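Local coordinates for protein putative triphosphoribosyl-dephospho-coA synthase (Archaeoglobus fulgidus DSM 4304, PDB 3H9P) that is of unproven function but probably binds ATP and may act as a triphosphoribosyl-dephospho-CoA synthase, at residues A[28-33]-A[63-68]; A[32-37]-A[70-75]; A[154-159]-A[233-238]. All coordinates share one frame; numbering follows the deposited sequence.

How the interactions relate
All three contacts lie in one all-helical chain. Interactions 1 and 2 are neighbours, with centres about 5 Å apart. They share Glu32 and Lys33 and both use helix 24-33. Interaction 1 packs the end of that helix on helix 58-68. Interaction 2 ties the turn after it to the loop 70-75. Interaction 3 comes later in the chain and deeper in the fold, between helices 155-167 and 230-246. Its centre is about 16 Å from that of interaction 1, and Leu63 and Leu67 bridge the two by packing on Phe154. Helix 58-68 thus links the outer helix 24-33 to the interior.

Interaction 1 (A[28-33]-A[63-68]); sequences LEVAEK and LLVPLI
Val30 carries this contact, and both of its methyls meet helix 58-68. CG2 of Val30 packs on CG1 of Val65 at 3.9 Å, the two side chains crossing at about a right angle. CG1 of Val30 lies 3.5 Å from the carbonyl O of Val65 and also touches CG2 of Ile68 at 4.0 Å. With CG1 anti to the backbone N (chi1 169°), that methyl faces the Val65 carbonyl and Ile68, and CG2 is left to meet Val65. Ala31 adds a smaller surface: its CB lies 4.3 Å from CG2 of Ile68.

The axes of the two helical segments approach to 9.1 Å, with a signed crossing angle of -42°. CA of Ala31 and CA of Ile68 are the closest such pair, 5.9 Å apart, consistent with the small alanine side chain. Phe27, one turn before Ala31, also packs on Val65 and Ile68. Helix 58-68 is kinked at Pro66, whose ring nitrogen cannot bond to the turn before.

Charges stay on another side of helix 24-33. There Lys33 NZ bonds to OE2 of Glu29 at 2.7 Å, and OE1 of Glu29 pairs with Arg42.

No hydrogen bond crosses between the two segments. The side-chain contacts are all aliphatic, so the hold probably comes mainly from close fit and burial of apolar surface.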
ATOM      1  N   LEU A  28       5.366  18.438 -24.254  1.00 23.86           N
ATOM      2  CA  LEU A  28       6.400  19.150 -25.034  1.00 23.53           C
ATOM      3  C   LEU A  28       7.509  19.679 -24.114  1.00 23.44           C
ATOM      4  O   LEU A  28       8.707  19.593 -24.428  1.00 22.49           O
ATOM      5  CB  LEU A  28       5.795  20.274 -25.871  1.00 23.50           C
ATOM      6  CG  LEU A  28       4.820  19.881 -27.004  1.00 24.85           C
ATOM      7  CD1 LEU A  28       4.339  21.098 -27.759  1.00 21.02           C
ATOM      8  CD2 LEU A  28       5.461  18.862 -27.971  1.00 24.63           C
ATOM      9  N   GLU A  29       7.109  20.161 -22.948  1.00 22.52           N
ATOM     10  CA  GLU A  29       8.086  20.566 -21.956  1.00 24.46           C
ATOM     11  C   GLU A  29       9.012  19.404 -21.486  1.00 24.01           C
ATOM     12  O   GLU A  29      10.218  19.566 -21.429  1.00 24.15           O
ATOM     13  CB  GLU A  29       7.389  21.283 -20.809  1.00 23.76           C
ATOM     14  CG  GLU A  29       8.276  21.667 -19.704  1.00 28.28           C
ATOM     15  CD  GLU A  29       7.689  22.798 -18.841  1.00 33.69           C
ATOM     16  OE1 GLU A  29       6.436  22.902 -18.725  1.00 36.38           O
ATOM     17  OE2 GLU A  29       8.496  23.592 -18.303  1.00 33.73           O
ATOM     18  N   VAL A  30       8.425  18.239 -21.204  1.00 23.92           N
ATOM     19  CA  VAL A  30       9.168  17.043 -20.866  1.00 23.41           C
ATOM     20  C   VAL A  30      10.150  16.650 -21.964  1.00 24.46           C
ATOM     21  O   VAL A  30      11.332  16.344 -21.676  1.00 23.39           O
ATOM     22  CB  VAL A  30       8.167  15.875 -20.530  1.00 25.21           C
ATOM     23  CG1 VAL A  30       8.866  14.524 -20.420  1.00 22.09           C
ATOM     24  CG2 VAL A  30       7.292  16.217 -19.249  1.00 22.93           C
ATOM     25  N   ALA A  31       9.677  16.649 -23.227  1.00 23.89           N
ATOM     26  CA  ALA A  31      10.567  16.334 -24.360  1.00 24.42           C
ATOM     27  C   ALA A  31      11.795  17.273 -24.462  1.00 25.17           C
ATOM     28  O   ALA A  31      12.901  16.835 -24.849  1.00 25.78           O
ATOM     29  CB  ALA A  31       9.788  16.317 -25.679  1.00 23.98           C
ATOM     30  N   GLU A  32      11.593  18.539 -24.094  1.00 25.52           N
ATOM     31  CA  GLU A  32      12.644  19.556 -24.039  1.00 26.65           C
ATOM     32  C   GLU A  32      13.548  19.472 -22.794  1.00 26.39           C
ATOM     33  O   GLU A  32      14.768  19.409 -22.916  1.00 25.68           O
ATOM     34  CB  GLU A  32      12.007  20.945 -24.099  1.00 27.22           C
ATOM     35  CG  GLU A  32      13.023  22.015 -24.401  1.00 30.68           C
ATOM     36  CD  GLU A  32      12.557  23.410 -24.081  1.00 37.24           C
ATOM     37  OE1 GLU A  32      11.768  23.609 -23.112  1.00 39.87           O
ATOM     38  OE2 GLU A  32      13.012  24.321 -24.803  1.00 40.49           O
ATOM     39  N   LYS A  33      12.960  19.471 -21.599  1.00 26.55           N
ATOM     40  CA  LYS A  33      13.773  19.510 -20.372  1.00 27.14           C
ATOM     41  C   LYS A  33      14.171  18.141 -19.788  1.00 27.29           C
ATOM     42  O   LYS A  33      15.185  18.041 -19.112  1.00 26.86           O
ATOM     43  CB  LYS A  33      13.122  20.377 -19.277  1.00 27.65           C
ATOM     44  CG  LYS A  33      12.701  21.799 -19.707  1.00 28.55           C
ATOM     45  CD  LYS A  33      12.183  22.552 -18.479  1.00 31.41           C
ATOM     46  CE  LYS A  33      12.046  24.033 -18.762  1.00 36.15           C
ATOM     47  NZ  LYS A  33      10.789  24.321 -19.506  1.00 37.47           N
ATOM     48  N   LEU A  63       3.285   6.923 -16.077  1.00 27.75           N
ATOM     49  CA  LEU A  63       3.788   5.997 -17.080  1.00 29.14           C
ATOM     50  C   LEU A  63       4.369   6.760 -18.280  1.00 30.38           C
ATOM     51  O   LEU A  63       5.495   6.462 -18.747  1.00 31.32           O
ATOM     52  CB  LEU A  63       2.699   5.017 -17.557  1.00 28.85           C
ATOM     53  CG  LEU A  63       2.244   3.850 -16.661  1.00 28.09           C
ATOM     54  CD1 LEU A  63       0.982   3.154 -17.206  1.00 24.50           C
ATOM     55  CD2 LEU A  63       3.396   2.814 -16.477  1.00 23.56           C
ATOM     56  N   LEU A  64       3.644   7.758 -18.760  1.00 29.82           N
ATOM     57  CA  LEU A  64       4.031   8.393 -20.042  1.00 30.12           C
ATOM     58  C   LEU A  64       5.157   9.378 -19.962  1.00 30.15           C
ATOM     59  O   LEU A  64       5.972   9.431 -20.848  1.00 31.77           O
ATOM     60  CB  LEU A  64       2.836   9.079 -20.695  1.00 30.16           C
ATOM     61  CG  LEU A  64       1.781   8.124 -21.269  1.00 30.77           C
ATOM     62  CD1 LEU A  64       0.484   8.948 -21.415  1.00 33.38           C
ATOM     63  CD2 LEU A  64       2.201   7.509 -22.612  1.00 28.32           C
ATOM     64  N   VAL A  65       5.218  10.156 -18.888  1.00 29.55           N
ATOM     65  CA  VAL A  65       6.243  11.160 -18.794  1.00 28.57           C
ATOM     66  C   VAL A  65       7.670  10.582 -18.911  1.00 28.66           C
ATOM     67  O   VAL A  65       8.513  11.151 -19.615  1.00 29.15           O
ATOM     68  CB  VAL A  65       5.976  12.077 -17.544  1.00 28.40           C
ATOM     69  CG1 VAL A  65       7.138  12.922 -17.219  1.00 25.98           C
ATOM     70  CG2 VAL A  65       4.728  12.920 -17.801  1.00 25.37           C
ATOM     71  N   PRO A  66       7.965   9.456 -18.238  1.00 28.81           N
ATOM     72  CA  PRO A  66       9.334   8.933 -18.434  1.00 28.84           C
ATOM     73  C   PRO A  66       9.633   8.466 -19.862  1.00 28.80           C
ATOM     74  O   PRO A  66      10.781   8.602 -20.300  1.00 28.39           O
ATOM     75  CB  PRO A  66       9.398   7.735 -17.487  1.00 28.38           C
ATOM     76  CG  PRO A  66       8.427   8.025 -16.465  1.00 28.39           C
ATOM     77  CD  PRO A  66       7.281   8.723 -17.165  1.00 28.78           C
ATOM     78  N   LEU A  67       8.624   7.921 -20.561  1.00 28.21           N
ATOM     79  CA  LEU A  67       8.810   7.539 -21.956  1.00 28.01           C
ATOM     80  C   LEU A  67       8.957   8.763 -22.837  1.00 27.99           C
ATOM     81  O   LEU A  67       9.784   8.768 -23.721  1.00 26.94           O
ATOM     82  CB  LEU A  67       7.658   6.668 -22.477  1.00 27.14           C
ATOM     83  CG  LEU A  67       7.339   5.425 -21.636  1.00 25.64           C
ATOM     84  CD1 LEU A  67       5.982   4.834 -22.036  1.00 23.21           C
ATOM     85  CD2 LEU A  67       8.474   4.419 -21.594  1.00 19.13           C
ATOM     86  N   ILE A  68       8.161   9.804 -22.574  1.00 27.81           N
ATOM     87  CA  ILE A  68       8.270  11.018 -23.344  1.00 28.44           C
ATOM     88  C   ILE A  68       9.620  11.730 -23.131  1.00 29.41           C
ATOM     89  O   ILE A  68      10.148  12.372 -24.028  1.00 28.79           O
ATOM     90  CB  ILE A  68       7.070  11.935 -23.131  1.00 29.11           C
ATOM     91  CG1 ILE A  68       5.810  11.195 -23.669  1.00 30.96           C
ATOM     92  CG2 ILE A  68       7.308  13.299 -23.880  1.00 27.25           C
ATOM     93  CD1 ILE A  68       4.436  11.736 -23.242  1.00 33.08           C
TER

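Interaction 2 (A[32-37]-A[70-75]); sequences EKRIIG and SWDAGG
Arg34 and Asp72 form a two-pronged salt bridge between the turn after helix 24-33 and the loop that follows helix 58-68. NH1 of Arg34 bonds to OD1 of Asp72 at 2.8 Å, and NH2 of Arg34 bonds to OD2 of Asp72, also at 2.8 Å. Both bonds are nearly straight. The grip is end-on, and both oxygens lie close to the guanidinium plane. The carboxylate is turned out of that plane by 43°. OD1 is met on its syn side, while OD2 is met from above the carboxylate plane.

Other hydrogen bonds hold the partners in place. NH1 of Arg34 also bonds to the carbonyl O of Ser69. NE1 of Trp71 bonds to the carbonyl O of Ala31, linking the indole to helix 24-33. The type I turn from Ser70 to Ala73, closed by Ala73 N to Ser70 O, presents Asp72 toward the arginine.

The flat groups also touch. NE1 of Trp71 lies over one face of the Arg34 guanidinium, 3.8 Å from NH2 of Arg34 and offset toward the rim. CB of Asp72 sits over one face of the indole, toward its rim.

Arg34 leaves the helix with positive phi, and its chain bends at chi2 (-87°) to carry the guanidinium to the loop. A methionine in its place would probably leave the Asp72 carboxylate without its charged mate and the Ser69 carbonyl without this donor.

Arg86 lies close to NH1 of Arg34, and the Asp72 carboxylate is likely to ease that like-charge approach by neutralising Arg34. The paired charges and the Trp71 bond together join the loop to the end of helix 24-33.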
ATOM      1  N   GLU A  32      11.593  18.539 -24.094  1.00 25.52           N
ATOM      2  CA  GLU A  32      12.644  19.556 -24.039  1.00 26.65           C
ATOM      3  C   GLU A  32      13.548  19.472 -22.794  1.00 26.39           C
ATOM      4  O   GLU A  32      14.768  19.409 -22.916  1.00 25.68           O
ATOM      5  CB  GLU A  32      12.007  20.945 -24.099  1.00 27.22           C
ATOM      6  CG  GLU A  32      13.023  22.015 -24.401  1.00 30.68           C
ATOM      7  CD  GLU A  32      12.557  23.410 -24.081  1.00 37.24           C
ATOM      8  OE1 GLU A  32      11.768  23.609 -23.112  1.00 39.87           O
ATOM      9  OE2 GLU A  32      13.012  24.321 -24.803  1.00 40.49           O
ATOM     10  N   LYS A  33      12.960  19.471 -21.599  1.00 26.55           N
ATOM     11  CA  LYS A  33      13.773  19.510 -20.372  1.00 27.14           C
ATOM     12  C   LYS A  33      14.171  18.141 -19.788  1.00 27.29           C
ATOM     13  O   LYS A  33      15.185  18.041 -19.112  1.00 26.86           O
ATOM     14  CB  LYS A  33      13.122  20.377 -19.277  1.00 27.65           C
ATOM     15  CG  LYS A  33      12.701  21.799 -19.707  1.00 28.55           C
ATOM     16  CD  LYS A  33      12.183  22.552 -18.479  1.00 31.41           C
ATOM     17  CE  LYS A  33      12.046  24.033 -18.762  1.00 36.15           C
ATOM     18  NZ  LYS A  33      10.789  24.321 -19.506  1.00 37.47           N
ATOM     19  N   ARG A  34      13.356  17.113 -20.026  1.00 27.39           N
ATOM     20  CA  ARG A  34      13.633  15.729 -19.584  1.00 28.54           C
ATOM     21  C   ARG A  34      13.483  15.595 -18.063  1.00 28.75           C
ATOM     22  O   ARG A  34      14.162  14.806 -17.419  1.00 28.40           O
ATOM     23  CB  ARG A  34      15.054  15.282 -20.000  1.00 27.88           C
ATOM     24  CG  ARG A  34      15.502  15.728 -21.360  1.00 28.53           C
ATOM     25  CD  ARG A  34      15.093  14.770 -22.429  1.00 29.65           C
ATOM     26  NE  ARG A  34      15.584  15.156 -23.756  1.00 29.05           N
ATOM     27  CZ  ARG A  34      15.721  14.320 -24.791  1.00 29.25           C
ATOM     28  NH1 ARG A  34      15.410  13.021 -24.681  1.00 26.12           N
ATOM     29  NH2 ARG A  34      16.179  14.782 -25.955  1.00 28.20           N
ATOM     30  N   ILE A  35      12.582  16.385 -17.518  1.00 29.60           N
ATOM     31  CA  ILE A  35      12.355  16.558 -16.102  1.00 30.22           C
ATOM     32  C   ILE A  35      11.233  15.615 -15.675  1.00 30.15           C
ATOM     33  O   ILE A  35      10.083  15.931 -15.904  1.00 30.53           O
ATOM     34  CB  ILE A  35      11.758  17.971 -15.961  1.00 31.02           C
ATOM     35  CG1 ILE A  35      10.944  18.259 -17.284  1.00 33.94           C
ATOM     36  CG2 ILE A  35      12.848  19.001 -15.656  1.00 28.95           C
ATOM     37  CD1 ILE A  35       9.557  18.921 -17.158  1.00 35.28           C
ATOM     38  N   ILE A  36      11.510  14.497 -15.018  1.00 30.59           N
ATOM     39  CA  ILE A  36      10.425  13.523 -14.806  1.00 30.41           C
ATOM     40  C   ILE A  36       9.349  14.018 -13.811  1.00 30.03           C
ATOM     41  O   ILE A  36       8.184  14.142 -14.182  1.00 28.25           O
ATOM     42  CB  ILE A  36      10.916  12.093 -14.433  1.00 31.12           C
ATOM     43  CG1 ILE A  36      11.923  11.535 -15.459  1.00 32.72           C
ATOM     44  CG2 ILE A  36       9.694  11.105 -14.209  1.00 31.05           C
ATOM     45  CD1 ILE A  36      11.487  11.558 -16.868  1.00 35.22           C
ATOM     46  N   GLY A  37       9.764  14.260 -12.563  1.00 30.02           N
ATOM     47  CA  GLY A  37       8.899  14.693 -11.475  1.00 30.14           C
ATOM     48  C   GLY A  37       8.051  15.899 -11.827  1.00 31.13           C
ATOM     49  O   GLY A  37       6.813  15.849 -11.773  1.00 30.77           O
ATOM     50  N   SER A  70      12.296  10.396 -22.985  1.00 30.25           N
ATOM     51  CA  SER A  70      13.236   9.668 -23.859  1.00 29.31           C
ATOM     52  C   SER A  70      12.697   9.494 -25.290  1.00 27.78           C
ATOM     53  O   SER A  70      13.077   8.543 -25.990  1.00 28.77           O
ATOM     54  CB  SER A  70      13.513   8.289 -23.263  1.00 29.79           C
ATOM     55  OG  SER A  70      13.855   8.395 -21.891  1.00 32.37           O
ATOM     56  N   TRP A  71      11.823  10.397 -25.713  1.00 26.51           N
ATOM     57  CA  TRP A  71      11.158  10.366 -27.032  1.00 25.68           C
ATOM     58  C   TRP A  71      12.045  10.131 -28.256  1.00 25.89           C
ATOM     59  O   TRP A  71      11.557   9.637 -29.268  1.00 25.91           O
ATOM     60  CB  TRP A  71      10.384  11.643 -27.263  1.00 25.78           C
ATOM     61  CG  TRP A  71      11.232  12.851 -27.335  1.00 24.25           C
ATOM     62  CD1 TRP A  71      11.663  13.632 -26.277  1.00 20.87           C
ATOM     63  CD2 TRP A  71      11.747  13.458 -28.526  1.00 23.48           C
ATOM     64  NE1 TRP A  71      12.426  14.688 -26.761  1.00 21.93           N
ATOM     65  CE2 TRP A  71      12.489  14.597 -28.132  1.00 23.87           C
ATOM     66  CE3 TRP A  71      11.656  13.143 -29.889  1.00 22.98           C
ATOM     67  CZ2 TRP A  71      13.150  15.411 -29.057  1.00 25.63           C
ATOM     68  CZ3 TRP A  71      12.291  13.944 -30.800  1.00 24.53           C
ATOM     69  CH2 TRP A  71      13.045  15.070 -30.386  1.00 26.22           C
ATOM     70  N   ASP A  72      13.328  10.475 -28.150  1.00 24.98           N
ATOM     71  CA  ASP A  72      14.238  10.454 -29.277  1.00 25.35           C
ATOM     72  C   ASP A  72      15.257   9.316 -29.191  1.00 24.97           C
ATOM     73  O   ASP A  72      16.183   9.253 -29.989  1.00 24.38           O
ATOM     74  CB  ASP A  72      14.968  11.812 -29.380  1.00 25.33           C
ATOM     75  CG  ASP A  72      15.758  12.164 -28.108  1.00 27.01           C
ATOM     76  OD1 ASP A  72      15.567  11.555 -27.016  1.00 27.04           O
ATOM     77  OD2 ASP A  72      16.542  13.111 -28.197  1.00 27.75           O
ATOM     78  N   ALA A  73      15.090   8.425 -28.220  1.00 25.22           N
ATOM     79  CA  ALA A  73      15.987   7.245 -28.089  1.00 25.22           C
ATOM     80  C   ALA A  73      15.987   6.256 -29.258  1.00 25.33           C
ATOM     81  O   ALA A  73      16.991   5.566 -29.471  1.00 26.84           O
ATOM     82  CB  ALA A  73      15.754   6.524 -26.790  1.00 24.22           C
ATOM     83  N   GLY A  74      14.912   6.188 -30.038  1.00 25.56           N
ATOM     84  CA  GLY A  74      14.860   5.239 -31.183  1.00 26.17           C
ATOM     85  C   GLY A  74      13.486   4.582 -31.262  1.00 27.45           C
ATOM     86  O   GLY A  74      12.464   5.252 -31.141  1.00 28.18           O
ATOM     87  N   GLY A  75      13.438   3.273 -31.458  1.00 27.52           N
ATOM     88  CA  GLY A  75      12.169   2.567 -31.427  1.00 27.06           C
ATOM     89  C   GLY A  75      11.715   2.301 -30.001  1.00 27.19           C
ATOM     90  O   GLY A  75      12.275   2.821 -29.033  1.00 26.81           O
TER

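Interaction 3 (A[154-159]-A[233-238]); sequences FKISIE and ADLTAS
A helix-helix crossing deep in this all-helical fold brings the first turn of helix 155-167 against helix 230-246. The axes of the short segments come within 8.6 Å, with a signed crossing angle of -64°. CA of Ser157 and CA of Ser238 are the closest such pair, 5.7 Å apart.

Their hydroxyls meet directly. OG of Ser157 lies 2.6 Å from OG of Ser238, a short hydrogen-bonding distance. The carbonyl O of Leu235, 3.2 Å from OG of Ser238, is a second possible partner for that hydroxyl. Ser238 holds OG between its backbone N and carbonyl carbon (chi1 62°), which puts the oxygen near both Ser157 OG and the Leu235 carbonyl. Ser157 OG also bonds to OE1 of Glu149, so this buried hydroxyl has polar partners in two helices besides its own.

An apolar patch flanks the serines. CG2 of Ile156 packs on CD2 of Leu235 at 3.9 Å, and OG of Ser157 lies 4.2 Å from the same methyl.

The crossing thus pairs a polar contact with an aliphatic one beside it. Ser239 OG lies within hydrogen-bonding reach of the carbonyls of Ser157 and Leu235; its single proton can serve either or be shared. Helix 145-151 reaches both sides through Glu149, which touches Phe154 and Leu235. Phe154 also packs on helix 76-88, and Leu63 of helix 58-68 rests on Ser238.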
ATOM      1  N   PHE A 154       9.469  -1.138 -18.230  1.00 25.28           N
ATOM      2  CA  PHE A 154       8.197  -1.029 -18.952  1.00 25.20           C
ATOM      3  C   PHE A 154       7.797  -2.324 -19.701  1.00 25.84           C
ATOM      4  O   PHE A 154       7.304  -2.280 -20.825  1.00 25.61           O
ATOM      5  CB  PHE A 154       8.213   0.187 -19.914  1.00 24.52           C
ATOM      6  CG  PHE A 154       8.182   1.515 -19.199  1.00 22.53           C
ATOM      7  CD1 PHE A 154       6.963   2.131 -18.899  1.00 20.47           C
ATOM      8  CD2 PHE A 154       9.359   2.126 -18.811  1.00 20.19           C
ATOM      9  CE1 PHE A 154       6.926   3.312 -18.219  1.00 22.27           C
ATOM     10  CE2 PHE A 154       9.339   3.335 -18.135  1.00 23.20           C
ATOM     11  CZ  PHE A 154       8.106   3.941 -17.828  1.00 19.49           C
ATOM     12  N   LYS A 155       7.982  -3.464 -19.059  1.00 26.88           N
ATOM     13  CA  LYS A 155       7.683  -4.760 -19.694  1.00 28.35           C
ATOM     14  C   LYS A 155       6.205  -4.951 -20.112  1.00 28.45           C
ATOM     15  O   LYS A 155       5.936  -5.481 -21.179  1.00 28.62           O
ATOM     16  CB  LYS A 155       8.180  -5.905 -18.837  1.00 27.88           C
ATOM     17  CG  LYS A 155       9.703  -6.108 -18.990  1.00 31.08           C
ATOM     18  CD  LYS A 155      10.336  -6.709 -17.733  1.00 36.59           C
ATOM     19  CE  LYS A 155      10.034  -8.196 -17.551  1.00 40.66           C
ATOM     20  NZ  LYS A 155      10.414  -8.692 -16.162  1.00 43.22           N
ATOM     21  N   ILE A 156       5.257  -4.517 -19.301  1.00 28.25           N
ATOM     22  CA  ILE A 156       3.861  -4.589 -19.721  1.00 28.57           C
ATOM     23  C   ILE A 156       3.544  -3.707 -20.945  1.00 28.71           C
ATOM     24  O   ILE A 156       2.884  -4.135 -21.877  1.00 29.86           O
ATOM     25  CB  ILE A 156       2.920  -4.284 -18.543  1.00 28.41           C
ATOM     26  CG1 ILE A 156       3.170  -5.329 -17.438  1.00 27.88           C
ATOM     27  CG2 ILE A 156       1.478  -4.325 -18.999  1.00 28.27           C
ATOM     28  CD1 ILE A 156       2.778  -4.895 -15.979  1.00 26.20           C
ATOM     29  N   SER A 157       4.075  -2.501 -20.978  1.00 27.90           N
ATOM     30  CA  SER A 157       3.817  -1.590 -22.065  1.00 27.74           C
ATOM     31  C   SER A 157       4.338  -2.097 -23.405  1.00 27.10           C
ATOM     32  O   SER A 157       3.668  -1.950 -24.432  1.00 27.29           O
ATOM     33  CB  SER A 157       4.437  -0.217 -21.736  1.00 27.17           C
ATOM     34  OG  SER A 157       3.854   0.269 -20.532  1.00 29.53           O
ATOM     35  N   ILE A 158       5.541  -2.654 -23.381  1.00 26.56           N
ATOM     36  CA  ILE A 158       6.192  -3.288 -24.546  1.00 26.68           C
ATOM     37  C   ILE A 158       5.397  -4.476 -25.083  1.00 26.75           C
ATOM     38  O   ILE A 158       5.172  -4.577 -26.290  1.00 27.06           O
ATOM     39  CB  ILE A 158       7.638  -3.768 -24.192  1.00 26.60           C
ATOM     40  CG1 ILE A 158       8.523  -2.552 -23.954  1.00 27.52           C
ATOM     41  CG2 ILE A 158       8.253  -4.692 -25.302  1.00 22.56           C
ATOM     42  CD1 ILE A 158       9.794  -2.861 -23.190  1.00 30.84           C
ATOM     43  N   GLU A 159       4.948  -5.337 -24.181  1.00 26.99           N
ATOM     44  CA  GLU A 159       4.108  -6.490 -24.530  1.00 28.64           C
ATOM     45  C   GLU A 159       2.788  -6.003 -25.127  1.00 28.25           C
ATOM     46  O   GLU A 159       2.308  -6.559 -26.115  1.00 29.16           O
ATOM     47  CB  GLU A 159       3.866  -7.391 -23.286  1.00 28.50           C
ATOM     48  CG  GLU A 159       2.685  -8.329 -23.411  1.00 32.80           C
ATOM     49  CD  GLU A 159       2.167  -8.873 -22.081  1.00 42.62           C
ATOM     50  OE1 GLU A 159       2.599  -8.412 -20.977  1.00 45.21           O
ATOM     51  OE2 GLU A 159       1.290  -9.780 -22.140  1.00 45.54           O
ATOM     52  N   ALA A 233      -6.369   0.863 -18.256  1.00 27.40           N
ATOM     53  CA  ALA A 233      -6.425   1.929 -19.234  1.00 27.89           C
ATOM     54  C   ALA A 233      -5.106   2.730 -19.270  1.00 28.56           C
ATOM     55  O   ALA A 233      -4.611   3.073 -20.359  1.00 29.48           O
ATOM     56  CB  ALA A 233      -7.615   2.848 -18.947  1.00 27.49           C
ATOM     57  N   ASP A 234      -4.532   3.010 -18.107  1.00 28.97           N
ATOM     58  CA  ASP A 234      -3.192   3.629 -18.042  1.00 30.06           C
ATOM     59  C   ASP A 234      -2.198   2.848 -18.900  1.00 30.82           C
ATOM     60  O   ASP A 234      -1.521   3.437 -19.753  1.00 31.28           O
ATOM     61  CB  ASP A 234      -2.674   3.761 -16.587  1.00 29.97           C
ATOM     62  CG  ASP A 234      -3.489   4.791 -15.754  1.00 30.01           C
ATOM     63  OD1 ASP A 234      -4.153   5.643 -16.373  1.00 28.41           O
ATOM     64  OD2 ASP A 234      -3.465   4.781 -14.489  1.00 29.36           O
ATOM     65  N   LEU A 235      -2.145   1.517 -18.715  1.00 30.39           N
ATOM     66  CA  LEU A 235      -1.178   0.669 -19.416  1.00 28.59           C
ATOM     67  C   LEU A 235      -1.514   0.546 -20.887  1.00 29.19           C
ATOM     68  O   LEU A 235      -0.639   0.306 -21.736  1.00 29.49           O
ATOM     69  CB  LEU A 235      -1.129  -0.714 -18.772  1.00 28.47           C
ATOM     70  CG  LEU A 235      -0.437  -0.745 -17.400  1.00 26.51           C
ATOM     71  CD1 LEU A 235      -0.913  -1.932 -16.544  1.00 27.05           C
ATOM     72  CD2 LEU A 235       1.078  -0.779 -17.525  1.00 26.84           C
ATOM     73  N   THR A 236      -2.784   0.718 -21.216  1.00 28.47           N
ATOM     74  CA  THR A 236      -3.166   0.660 -22.609  1.00 28.52           C
ATOM     75  C   THR A 236      -2.575   1.892 -23.330  1.00 28.16           C
ATOM     76  O   THR A 236      -2.104   1.811 -24.458  1.00 28.76           O
ATOM     77  CB  THR A 236      -4.682   0.584 -22.696  1.00 28.98           C
ATOM     78  OG1 THR A 236      -5.063  -0.636 -22.080  1.00 28.15           O
ATOM     79  CG2 THR A 236      -5.204   0.617 -24.164  1.00 29.16           C
ATOM     80  N   ALA A 237      -2.563   3.014 -22.635  1.00 27.79           N
ATOM     81  CA  ALA A 237      -2.072   4.256 -23.193  1.00 27.06           C
ATOM     82  C   ALA A 237      -0.580   4.220 -23.355  1.00 26.63           C
ATOM     83  O   ALA A 237      -0.071   4.704 -24.350  1.00 27.06           O
ATOM     84  CB  ALA A 237      -2.483   5.455 -22.294  1.00 26.08           C
ATOM     85  N   SER A 238       0.138   3.698 -22.374  1.00 26.34           N
ATOM     86  CA  SER A 238       1.588   3.685 -22.503  1.00 27.31           C
ATOM     87  C   SER A 238       2.006   2.723 -23.646  1.00 27.92           C
ATOM     88  O   SER A 238       2.986   2.989 -24.349  1.00 28.17           O
ATOM     89  CB  SER A 238       2.254   3.328 -21.177  1.00 26.43           C
ATOM     90  OG  SER A 238       1.894   2.035 -20.761  1.00 29.16           O
TER